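Local coordinates for protein catechol 2,3-dioxygenase (PDB 2WL9) that probably catalyses the iron-dependent extradiol cleavage of catechols, opening the ring beside the two hydroxylated carbons with dioxygen during aromatic hydrocarbon breakdown, at residues 48-53 and 99-104. Sequence-based numbering, arbitrary orientation.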
ATOM      1  N   TRP C  48       5.077 -29.972  -4.625  1.00 17.24           N
ATOM      2  CA  TRP C  48       6.004 -30.955  -5.197  1.00 16.75           C
ATOM      3  C   TRP C  48       5.558 -32.370  -4.868  1.00 16.94           C
ATOM      4  O   TRP C  48       5.044 -32.624  -3.778  1.00 17.24           O
ATOM      5  CB  TRP C  48       7.414 -30.777  -4.627  1.00 16.47           C
ATOM      6  CG  TRP C  48       8.165 -29.548  -5.054  1.00 15.89           C
ATOM      7  CD1 TRP C  48       7.647 -28.312  -5.374  1.00 15.58           C
ATOM      8  CD2 TRP C  48       9.590 -29.417  -5.131  1.00 15.47           C
ATOM      9  NE1 TRP C  48       8.669 -27.442  -5.693  1.00 13.86           N
ATOM     10  CE2 TRP C  48       9.869 -28.094  -5.544  1.00 15.71           C
ATOM     11  CE3 TRP C  48      10.660 -30.305  -4.919  1.00 13.98           C
ATOM     12  CZ2 TRP C  48      11.183 -27.627  -5.734  1.00 14.92           C
ATOM     13  CZ3 TRP C  48      11.963 -29.844  -5.111  1.00 15.62           C
ATOM     14  CH2 TRP C  48      12.213 -28.516  -5.516  1.00 16.50           C
ATOM     15  N   HIS C  49       5.762 -33.289  -5.808  1.00 16.72           N
ATOM     16  CA  HIS C  49       5.501 -34.703  -5.557  1.00 16.64           C
ATOM     17  C   HIS C  49       6.048 -35.099  -4.182  1.00 16.75           C
ATOM     18  O   HIS C  49       5.349 -35.759  -3.398  1.00 17.01           O
ATOM     19  CB  HIS C  49       6.128 -35.567  -6.655  1.00 16.56           C
ATOM     20  CG  HIS C  49       6.049 -37.035  -6.377  1.00 16.16           C
ATOM     21  ND1 HIS C  49       7.090 -37.740  -5.811  1.00 16.40           N
ATOM     22  CD2 HIS C  49       5.051 -37.930  -6.572  1.00 15.45           C
ATOM     23  CE1 HIS C  49       6.741 -39.007  -5.674  1.00 14.59           C
ATOM     24  NE2 HIS C  49       5.511 -39.149  -6.136  1.00 15.69           N
ATOM     25  N   HIS C  50       7.275 -34.665  -3.880  1.00 16.30           N
ATOM     26  CA  HIS C  50       7.906 -34.956  -2.586  1.00 16.29           C
ATOM     27  C   HIS C  50       9.066 -34.017  -2.254  1.00 16.17           C
ATOM     28  O   HIS C  50       9.667 -33.413  -3.152  1.00 15.75           O
ATOM     29  CB  HIS C  50       8.429 -36.400  -2.553  1.00 16.03           C
ATOM     30  CG  HIS C  50       9.615 -36.625  -3.438  1.00 16.06           C
ATOM     31  ND1 HIS C  50       9.497 -36.885  -4.784  1.00 15.20           N
ATOM     32  CD2 HIS C  50      10.942 -36.605  -3.173  1.00 16.12           C
ATOM     33  CE1 HIS C  50      10.700 -37.022  -5.311  1.00 15.87           C
ATOM     34  NE2 HIS C  50      11.595 -36.850  -4.357  1.00 16.06           N
ATOM     35  N   ARG C  51       9.385 -33.922  -0.958  1.00 16.10           N
ATOM     36  CA  ARG C  51      10.615 -33.262  -0.517  1.00 16.14           C
ATOM     37  C   ARG C  51      11.617 -34.274   0.052  1.00 15.97           C
ATOM     38  O   ARG C  51      12.818 -34.001   0.117  1.00 15.63           O
ATOM     39  CB  ARG C  51      10.343 -32.173   0.537  1.00 16.47           C
ATOM     40  CG  ARG C  51       9.343 -31.049   0.164  1.00 18.31           C
ATOM     41  CD  ARG C  51       9.437 -30.523  -1.271  1.00 22.32           C
ATOM     42  NE  ARG C  51      10.668 -29.798  -1.554  1.00 24.06           N
ATOM     43  CZ  ARG C  51      10.754 -28.520  -1.936  1.00 21.76           C
ATOM     44  NH1 ARG C  51       9.682 -27.763  -2.105  1.00 22.75           N
ATOM     45  NH2 ARG C  51      11.947 -28.002  -2.172  1.00 21.15           N
ATOM     46  N   ILE C  52      11.118 -35.424   0.492  1.00 16.13           N
ATOM     47  CA  ILE C  52      11.959 -36.448   1.108  1.00 16.15           C
ATOM     48  C   ILE C  52      11.598 -37.830   0.571  1.00 16.83           C
ATOM     49  O   ILE C  52      10.421 -38.163   0.439  1.00 16.11           O
ATOM     50  CB  ILE C  52      11.858 -36.437   2.676  1.00 16.27           C
ATOM     51  CG1 ILE C  52      12.125 -35.037   3.245  1.00 15.70           C
ATOM     52  CG2 ILE C  52      12.845 -37.438   3.310  1.00 16.37           C
ATOM     53  CD1 ILE C  52      11.806 -34.873   4.745  1.00 15.05           C
ATOM     54  N   VAL C  53      12.631 -38.612   0.261  1.00 17.03           N
ATOM     55  CA  VAL C  53      12.477 -40.015  -0.128  1.00 17.62           C
ATOM     56  C   VAL C  53      12.985 -40.870   1.013  1.00 17.92           C
ATOM     57  O   VAL C  53      14.100 -40.676   1.491  1.00 18.39           O
ATOM     58  CB  VAL C  53      13.288 -40.370  -1.400  1.00 17.24           C
ATOM     59  CG1 VAL C  53      12.872 -41.734  -1.939  1.00 17.10           C
ATOM     60  CG2 VAL C  53      13.100 -39.322  -2.468  1.00 17.14           C
ATOM     61  N   GLU C  99      13.869 -41.347 -11.772  1.00 17.98           N
ATOM     62  CA  GLU C  99      13.887 -41.945 -10.440  1.00 18.16           C
ATOM     63  C   GLU C  99      13.716 -40.887  -9.338  1.00 17.41           C
ATOM     64  O   GLU C  99      12.848 -41.015  -8.463  1.00 17.31           O
ATOM     65  CB  GLU C  99      15.180 -42.744 -10.230  1.00 18.13           C
ATOM     66  CG  GLU C  99      15.091 -43.721  -9.078  1.00 19.75           C
ATOM     67  CD  GLU C  99      16.441 -44.265  -8.644  1.00 21.04           C
ATOM     68  OE1 GLU C  99      17.480 -43.887  -9.233  1.00 21.55           O
ATOM     69  OE2 GLU C  99      16.458 -45.078  -7.699  1.00 23.17           O
ATOM     70  N   ARG C 100      14.532 -39.841  -9.403  1.00 17.53           N
ATOM     71  CA  ARG C 100      14.478 -38.720  -8.457  1.00 17.33           C
ATOM     72  C   ARG C 100      13.255 -37.812  -8.659  1.00 17.22           C
ATOM     73  O   ARG C 100      13.026 -36.885  -7.871  1.00 17.29           O
ATOM     74  CB  ARG C 100      15.764 -37.886  -8.564  1.00 17.56           C
ATOM     75  CG  ARG C 100      17.051 -38.635  -8.203  1.00 17.17           C
ATOM     76  CD  ARG C 100      17.152 -38.949  -6.707  1.00 16.43           C
ATOM     77  NE  ARG C 100      18.489 -39.445  -6.389  1.00 16.82           N
ATOM     78  CZ  ARG C 100      18.812 -40.726  -6.218  1.00 16.69           C
ATOM     79  NH1 ARG C 100      17.889 -41.681  -6.286  1.00 16.09           N
ATOM     80  NH2 ARG C 100      20.068 -41.049  -5.952  1.00 16.51           N
ATOM     81  N   ARG C 101      12.472 -38.095  -9.698  1.00 17.34           N
ATOM     82  CA  ARG C 101      11.331 -37.259 -10.148  1.00 17.20           C
ATOM     83  C   ARG C 101      11.762 -35.840 -10.528  1.00 17.04           C
ATOM     84  O   ARG C 101      11.174 -34.846 -10.075  1.00 17.12           O
ATOM     85  CB  ARG C 101      10.174 -37.218  -9.129  1.00 17.10           C
ATOM     86  CG  ARG C 101       9.799 -38.535  -8.491  1.00 17.45           C
ATOM     87  CD  ARG C 101       9.405 -39.582  -9.518  1.00 18.78           C
ATOM     88  NE  ARG C 101       8.945 -40.782  -8.834  1.00 20.43           N
ATOM     89  CZ  ARG C 101       7.686 -40.992  -8.472  1.00 21.87           C
ATOM     90  NH1 ARG C 101       6.748 -40.088  -8.743  1.00 22.81           N
ATOM     91  NH2 ARG C 101       7.365 -42.111  -7.832  1.00 23.55           N
ATOM     92  N   VAL C 102      12.791 -35.761 -11.363  1.00 17.43           N
ATOM     93  CA  VAL C 102      13.322 -34.490 -11.862  1.00 17.49           C
ATOM     94  C   VAL C 102      13.552 -34.593 -13.369  1.00 17.66           C
ATOM     95  O   VAL C 102      13.449 -35.681 -13.950  1.00 17.02           O
ATOM     96  CB  VAL C 102      14.645 -34.071 -11.151  1.00 17.59           C
ATOM     97  CG1 VAL C 102      14.421 -33.868  -9.659  1.00 18.50           C
ATOM     98  CG2 VAL C 102      15.781 -35.084 -11.420  1.00 18.72           C
ATOM     99  N   LEU C 103      13.859 -33.465 -13.999  1.00 17.19           N
ATOM    100  CA  LEU C 103      14.114 -33.459 -15.436  1.00 17.74           C
ATOM    101  C   LEU C 103      15.565 -33.716 -15.815  1.00 17.87           C
ATOM    102  O   LEU C 103      15.840 -34.353 -16.836  1.00 18.33           O
ATOM    103  CB  LEU C 103      13.664 -32.142 -16.055  1.00 17.36           C
ATOM    104  CG  LEU C 103      12.170 -31.839 -16.110  1.00 17.36           C
ATOM    105  CD1 LEU C 103      11.999 -30.472 -16.749  1.00 17.77           C
ATOM    106  CD2 LEU C 103      11.397 -32.909 -16.889  1.00 17.11           C
ATOM    107  N   GLY C 104      16.483 -33.193 -15.009  1.00 17.69           N
ATOM    108  CA  GLY C 104      17.914 -33.346 -15.250  1.00 17.98           C
ATOM    109  C   GLY C 104      18.652 -33.353 -13.934  1.00 18.00           C
ATOM    110  O   GLY C 104      18.203 -32.743 -12.957  1.00 17.50           O
TER
HETATM  111  O   HOH W   1      14.201 -36.932  -5.441  1.00 20.46           O
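His49 and Arg101, 7.8 Å apart CA to CA, tie the loop leading into strand 52-56 to the turn after helix 94-100 within the N-terminal VOC domain; Arg101, with positive phi (60°), closes the helix in a Schellman motif. The guanidinium of Arg101 lies over one face of the His49 imidazole, the two planes inclined by 35°; its NH1 sits 3.0 Å from His49 NE2, offset toward the ring's rim. A bend at chi2 (-58°) of Arg101 brings the head there while CG packs at the edge of the His50 ring, 3.6 Å from CE1. The two histidines are joined by a nearly straight ND1 to ND1 hydrogen bond of 2.8 Å. On its far nitrogen, NE2, His50 holds a water at 2.8 Å, and this water donates to the carbonyl O of Arg100, 2.7 Å away. Asp35 accepts a hydrogen bond from His49 NE2 and forms a salt bridge with Arg101 NH2, while Arg101 NH1 hydrogen-bonds to Gln123. The ND1 pairing requires one histidine to donate and the other to accept, and the shared Asp35 carboxylate probably offsets the arginine's charge beside the His49 ring.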